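Local atomic coordinates of trehalose-6-phosphate phosphatase (Candida albicans, PDB entry 5DXF), a protein that belongs to glycosyltransferase family 20 of the GT-B clan, a fold built from two Rossmann-like domains facing one another. Residues Q326-K331 / V368-S373; E351-F356 / S392-K397. All coordinates share one frame; numbering follows the deposited sequence.

Helix 317-327 ends in segment 326-331, and from its turn the chain enters strand 332-339, then helix 346-359, and returns through strand 367-374. There contact 1 closes its loop, setting 326-331 against 368-373. Segment 351-356 falls inside this loop, but contact 2 closes its own loop only at 392-397 on helix 381-398, after strand 367-374, and so crosses contact 1. Strand 367-374, the middle one of the sheet formed with 332-339 and 406-409, separates them: Val368 and Ile370 face the turn of contact 1, while Leu369 packs on helix 346-359, the first helix of contact 2. The two centres are about 15 Å apart, joined by Leu369 CD1 packing 3.6 Å from Phe353 CG.

Contact 1 of 2, residues Q326-K331 / V368-S373; sequences QVYKGK and VLIQVS
Lys331 and Val368 mark the nearest approach of the two backbones, with their CA atoms 7.0 Å apart. The setting is a beta-alpha-beta arrangement of the Rossmann-like kind: 368-373 is part of the middle strand of a parallel sheet, and 326-331 carries the end of helix 317-327 into the neighbouring strand, 332-339. Tyr328 is the first residue to leave helical geometry, and it begins a type II turn closed by a bond of 3.2 Å from Lys331 N to Tyr328 O. Gly330, with a phi of 76°, suits the third position of this turn, where a positive phi is easily adopted without a side chain.

The backbones exchange no hydrogen bond across the contact, and apolar side-chain packing holds it together. Val368 and Ile370, two apart on an extended strand, project from the same face of the sheet toward the turn; branched at CB, both suit a strand. Tyr328 has CG anti to its carbonyl carbon (chi1 -58°), which carries the ring out to meet them. Tyr328 CE1 lies 4.4 Å from Val368 CG1. Farther along the ring, Tyr328 CZ is 4.2 Å from Ile370 CD1, Tyr328 and Ile370 arriving from opposite directions. Val327 backs the ring, with CG1 3.9 Å above the Tyr328 ring plane and over its centre, while Leu333 and Leu407 of the flanking strands also touch Tyr328. A tyrosine suits this partly exposed position because its ring packs on aliphatic groups while it still carries a polar hydroxyl. Lys331 contributes the methylenes of its long chain, slanting across Val368 beside His403: the CD carbon of Lys331 rests 4.0 Å from Val368 CG2.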
loop_
_atom_site.group_PDB
_atom_site.type_symbol
_atom_site.label_atom_id
_atom_site.label_comp_id
_atom_site.label_asym_id
_atom_site.label_seq_id
_atom_site.Cartn_x
_atom_site.Cartn_y
_atom_site.Cartn_z
ATOM N N GLN A 326 -18.539 -13.376 -21.098
ATOM C CA GLN A 326 -19.868 -13.649 -21.630
ATOM C C GLN A 326 -20.843 -12.514 -21.322
ATOM O O GLN A 326 -21.634 -12.117 -22.178
ATOM C CB GLN A 326 -20.395 -14.974 -21.073
ATOM C CG GLN A 326 -21.152 -15.809 -22.090
ATOM C CD GLN A 326 -20.371 -16.011 -23.378
ATOM O OE1 GLN A 326 -19.158 -16.224 -23.361
ATOM N NE2 GLN A 326 -21.069 -15.941 -24.505
ATOM N N VAL A 327 -20.775 -11.996 -20.099
ATOM C CA VAL A 327 -21.637 -10.898 -19.674
ATOM C C VAL A 327 -21.367 -9.630 -20.476
ATOM O O VAL A 327 -22.289 -8.988 -20.980
ATOM C CB VAL A 327 -21.451 -10.586 -18.173
ATOM C CG1 VAL A 327 -22.387 -9.468 -17.741
ATOM C CG2 VAL A 327 -21.684 -11.831 -17.336
ATOM N N TYR A 328 -20.091 -9.282 -20.602
ATOM C CA TYR A 328 -19.706 -8.020 -21.219
ATOM C C TYR A 328 -19.252 -8.198 -22.662
ATOM O O TYR A 328 -18.300 -7.560 -23.114
ATOM C CB TYR A 328 -18.616 -7.353 -20.385
ATOM C CG TYR A 328 -19.067 -7.098 -18.966
ATOM C CD1 TYR A 328 -19.964 -6.079 -18.680
ATOM C CD2 TYR A 328 -18.615 -7.887 -17.916
ATOM C CE1 TYR A 328 -20.391 -5.844 -17.389
ATOM C CE2 TYR A 328 -19.034 -7.659 -16.620
ATOM C CZ TYR A 328 -19.923 -6.636 -16.363
ATOM O OH TYR A 328 -20.346 -6.403 -15.074
ATOM N N LYS A 329 -19.954 -9.072 -23.376
ATOM C CA LYS A 329 -19.708 -9.303 -24.792
ATOM C C LYS A 329 -19.975 -8.035 -25.596
ATOM O O LYS A 329 -20.993 -7.372 -25.409
ATOM C CB LYS A 329 -20.582 -10.450 -25.300
ATOM C CG LYS A 329 -20.435 -10.754 -26.781
ATOM C CD LYS A 329 -21.293 -11.946 -27.178
ATOM C CE LYS A 329 -20.821 -13.221 -26.494
ATOM N NZ LYS A 329 -19.449 -13.607 -26.931
ATOM N N GLY A 330 -19.049 -7.697 -26.487
ATOM C CA GLY A 330 -19.193 -6.523 -27.328
ATOM C C GLY A 330 -18.920 -5.215 -26.608
ATOM O O GLY A 330 -19.208 -4.142 -27.139
ATOM N N LYS A 331 -18.359 -5.298 -25.403
ATOM C CA LYS A 331 -18.067 -4.105 -24.612
ATOM C C LYS A 331 -16.621 -4.072 -24.121
ATOM O O LYS A 331 -15.992 -5.114 -23.937
ATOM C CB LYS A 331 -19.024 -4.011 -23.419
ATOM C CG LYS A 331 -20.468 -3.765 -23.817
ATOM C CD LYS A 331 -21.392 -3.727 -22.613
ATOM C CE LYS A 331 -22.804 -3.368 -23.038
ATOM N NZ LYS A 331 -22.834 -2.067 -23.759
ATOM N N VAL A 368 -17.602 0.148 -20.298
ATOM C CA VAL A 368 -18.072 -0.023 -18.931
ATOM C C VAL A 368 -16.922 0.115 -17.940
ATOM O O VAL A 368 -15.910 -0.577 -18.049
ATOM C CB VAL A 368 -18.751 -1.389 -18.732
ATOM C CG1 VAL A 368 -19.089 -1.603 -17.264
ATOM C CG2 VAL A 368 -20.000 -1.490 -19.596
ATOM N N LEU A 369 -17.080 1.023 -16.981
ATOM C CA LEU A 369 -16.089 1.215 -15.929
ATOM C C LEU A 369 -16.497 0.440 -14.680
ATOM O O LEU A 369 -17.544 0.709 -14.092
ATOM C CB LEU A 369 -15.920 2.707 -15.607
ATOM C CG LEU A 369 -14.839 3.134 -14.606
ATOM C CD1 LEU A 369 -14.261 4.488 -14.984
ATOM C CD2 LEU A 369 -15.391 3.188 -13.191
ATOM N N ILE A 370 -15.673 -0.524 -14.281
ATOM C CA ILE A 370 -15.932 -1.294 -13.070
ATOM C C ILE A 370 -14.995 -0.860 -11.950
ATOM O O ILE A 370 -13.778 -1.024 -12.047
ATOM C CB ILE A 370 -15.776 -2.809 -13.312
ATOM C CG1 ILE A 370 -16.824 -3.290 -14.315
ATOM C CG2 ILE A 370 -15.899 -3.576 -11.999
ATOM C CD1 ILE A 370 -16.553 -4.665 -14.872
ATOM N N GLN A 371 -15.573 -0.296 -10.893
ATOM C CA GLN A 371 -14.802 0.145 -9.737
ATOM C C GLN A 371 -15.220 -0.616 -8.482
ATOM O O GLN A 371 -16.380 -0.562 -8.073
ATOM C CB GLN A 371 -14.971 1.652 -9.514
ATOM C CG GLN A 371 -14.068 2.225 -8.431
ATOM C CD GLN A 371 -12.606 2.213 -8.827
ATOM O OE1 GLN A 371 -12.269 2.349 -10.003
ATOM N NE2 GLN A 371 -11.727 2.045 -7.846
ATOM N N VAL A 372 -14.274 -1.336 -7.890
ATOM C CA VAL A 372 -14.494 -1.962 -6.592
ATOM C C VAL A 372 -13.721 -1.174 -5.539
ATOM O O VAL A 372 -12.511 -0.979 -5.657
ATOM C CB VAL A 372 -14.069 -3.445 -6.584
ATOM C CG1 VAL A 372 -12.838 -3.648 -7.449
ATOM C CG2 VAL A 372 -13.814 -3.921 -5.159
ATOM N N SER A 373 -14.430 -0.707 -4.517
ATOM C CA SER A 373 -13.843 0.199 -3.540
ATOM C C SER A 373 -13.819 -0.371 -2.128
ATOM O O SER A 373 -14.639 -1.213 -1.765
ATOM C CB SER A 373 -14.591 1.534 -3.547
ATOM O OG SER A 373 -15.992 1.330 -3.526
#

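Contact 2 of 2, residues E351-F356 / S392-K397; sequences EGFEIF and SRINSK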
loop_
_atom_site.group_PDB
_atom_site.type_symbol
_atom_site.label_atom_id
_atom_site.label_comp_id
_atom_site.label_asym_id
_atom_site.label_seq_id
_atom_site.Cartn_x
_atom_site.Cartn_y
_atom_site.Cartn_z
ATOM N N GLU A 351 -14.175 11.693 -13.170
ATOM C CA GLU A 351 -14.278 12.934 -13.929
ATOM C C GLU A 351 -13.671 12.760 -15.318
ATOM O O GLU A 351 -14.279 13.136 -16.327
ATOM C CB GLU A 351 -13.600 14.081 -13.178
ATOM C CG GLU A 351 -14.495 14.724 -12.127
ATOM C CD GLU A 351 -13.721 15.503 -11.085
ATOM O OE1 GLU A 351 -14.364 16.152 -10.231
ATOM O OE2 GLU A 351 -12.473 15.463 -11.112
ATOM N N GLY A 352 -12.480 12.172 -15.365
ATOM C CA GLY A 352 -11.836 11.870 -16.630
ATOM C C GLY A 352 -12.680 10.948 -17.490
ATOM O O GLY A 352 -12.740 11.104 -18.711
ATOM N N PHE A 353 -13.343 9.987 -16.849
ATOM C CA PHE A 353 -14.196 9.038 -17.558
ATOM C C PHE A 353 -15.416 9.730 -18.143
ATOM O O PHE A 353 -15.817 9.454 -19.276
ATOM C CB PHE A 353 -14.635 7.905 -16.629
ATOM C CG PHE A 353 -15.536 6.896 -17.287
ATOM C CD1 PHE A 353 -15.200 6.343 -18.514
ATOM C CD2 PHE A 353 -16.708 6.487 -16.672
ATOM C CE1 PHE A 353 -16.024 5.410 -19.120
ATOM C CE2 PHE A 353 -17.533 5.554 -17.272
ATOM C CZ PHE A 353 -17.191 5.015 -18.497
ATOM N N GLU A 354 -16.007 10.627 -17.362
ATOM C CA GLU A 354 -17.138 11.407 -17.837
ATOM C C GLU A 354 -16.747 12.252 -19.042
ATOM O O GLU A 354 -17.438 12.232 -20.062
ATOM C CB GLU A 354 -17.684 12.302 -16.729
ATOM C CG GLU A 354 -18.809 13.203 -17.197
ATOM C CD GLU A 354 -19.377 14.044 -16.081
ATOM O OE1 GLU A 354 -18.714 14.162 -15.029
ATOM O OE2 GLU A 354 -20.490 14.588 -16.249
ATOM N N ILE A 355 -15.649 12.995 -18.919
ATOM C CA ILE A 355 -15.142 13.787 -20.038
ATOM C C ILE A 355 -14.935 12.893 -21.260
ATOM O O ILE A 355 -15.284 13.268 -22.380
ATOM C CB ILE A 355 -13.815 14.500 -19.695
ATOM C CG1 ILE A 355 -14.006 15.484 -18.539
ATOM C CG2 ILE A 355 -13.282 15.242 -20.910
ATOM C CD1 ILE A 355 -14.662 16.789 -18.950
ATOM N N PHE A 356 -14.388 11.703 -21.029
ATOM C CA PHE A 356 -14.150 10.732 -22.095
ATOM C C PHE A 356 -15.433 10.342 -22.810
ATOM O O PHE A 356 -15.460 10.241 -24.036
ATOM C CB PHE A 356 -13.464 9.485 -21.535
ATOM C CG PHE A 356 -13.503 8.297 -22.460
ATOM C CD1 PHE A 356 -12.667 8.228 -23.563
ATOM C CD2 PHE A 356 -14.365 7.240 -22.213
ATOM C CE1 PHE A 356 -12.699 7.131 -24.410
ATOM C CE2 PHE A 356 -14.401 6.142 -23.055
ATOM C CZ PHE A 356 -13.566 6.087 -24.153
ATOM N N SER A 392 -23.598 8.603 -10.198
ATOM C CA SER A 392 -25.011 8.800 -10.486
ATOM C C SER A 392 -25.206 9.687 -11.709
ATOM O O SER A 392 -26.088 9.430 -12.528
ATOM C CB SER A 392 -25.730 9.407 -9.279
ATOM O OG SER A 392 -25.801 8.486 -8.204
ATOM N N ARG A 393 -24.374 10.720 -11.837
ATOM C CA ARG A 393 -24.469 11.643 -12.966
ATOM C C ARG A 393 -24.126 10.960 -14.289
ATOM O O ARG A 393 -24.857 11.096 -15.276
ATOM C CB ARG A 393 -23.554 12.850 -12.751
ATOM C CG ARG A 393 -23.960 14.093 -13.531
ATOM C CD ARG A 393 -22.777 15.039 -13.702
ATOM N NE ARG A 393 -22.001 15.157 -12.469
ATOM C CZ ARG A 393 -20.693 15.398 -12.423
ATOM N NH1 ARG A 393 -20.002 15.549 -13.544
ATOM N NH2 ARG A 393 -20.071 15.486 -11.254
ATOM N N ILE A 394 -23.015 10.227 -14.300
ATOM C CA ILE A 394 -22.569 9.508 -15.489
ATOM C C ILE A 394 -23.584 8.452 -15.923
ATOM O O ILE A 394 -23.922 8.355 -17.103
ATOM C CB ILE A 394 -21.200 8.827 -15.259
ATOM C CG1 ILE A 394 -20.130 9.873 -14.943
ATOM C CG2 ILE A 394 -20.796 8.011 -16.473
ATOM C CD1 ILE A 394 -18.761 9.285 -14.691
ATOM N N ASN A 395 -24.075 7.668 -14.967
ATOM C CA ASN A 395 -25.062 6.639 -15.278
ATOM C C ASN A 395 -26.396 7.233 -15.716
ATOM O O ASN A 395 -27.105 6.645 -16.532
ATOM C CB ASN A 395 -25.272 5.712 -14.080
ATOM C CG ASN A 395 -24.064 4.842 -13.804
ATOM O OD1 ASN A 395 -23.197 4.673 -14.662
ATOM N ND2 ASN A 395 -24.004 4.276 -12.605
ATOM N N SER A 396 -26.742 8.393 -15.170
ATOM C CA SER A 396 -27.956 9.082 -15.587
ATOM C C SER A 396 -27.828 9.602 -17.013
ATOM O O SER A 396 -28.778 9.547 -17.794
ATOM C CB SER A 396 -28.280 10.238 -14.640
ATOM O OG SER A 396 -29.285 11.073 -15.188
ATOM N N LYS A 397 -26.644 10.104 -17.351
ATOM C CA LYS A 397 -26.445 10.735 -18.649
ATOM C C LYS A 397 -26.248 9.730 -19.783
ATOM O O LYS A 397 -26.828 9.887 -20.859
ATOM C CB LYS A 397 -25.252 11.694 -18.600
ATOM C CG LYS A 397 -24.998 12.407 -19.918
ATOM C CD LYS A 397 -24.216 13.693 -19.731
ATOM C CE LYS A 397 -24.112 14.454 -21.042
ATOM N NZ LYS A 397 -23.501 15.796 -20.851
#
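The Phe353 ring meets both branches of Ile394, the terminal CD1 lying 4.0 Å from Phe353 CD2 and the branch methyl CG2 4.2 Å from Phe353 CE2. Along the same helix, Phe353 O sits in plane at the edge of the Phe356 ring. The other flat groups are the Glu354 carboxylate and the Arg393 guanidinium, tilted 45° apart. Their side chains cross at about a right angle in a salt bridge, and Arg393 NH1 gives Glu354 OE2 a weak, bent hydrogen bond of 2.9 Å. Helices 346-359 and 381-398 are successive helices of a Rossmann-like alpha/beta unit over one face of the sheet; segments 351-356 and 392-397 run nearly parallel, their N-to-C directions 18° apart and their axes 10.5 Å apart at the closest. Phe353, with CG anti to its backbone N (chi1 179°), reaches Val367, Leu369 and Val406 of the strands below, where a large apolar ring fits the buried layer. Ile394 also touches Val406 and Pro405. On the solvent side the charged pair suits the helix surfaces. The aliphatic base of Glu354 joins the apolar side of the contact: Glu354 CB is 3.8 Å from Ile394 CD1.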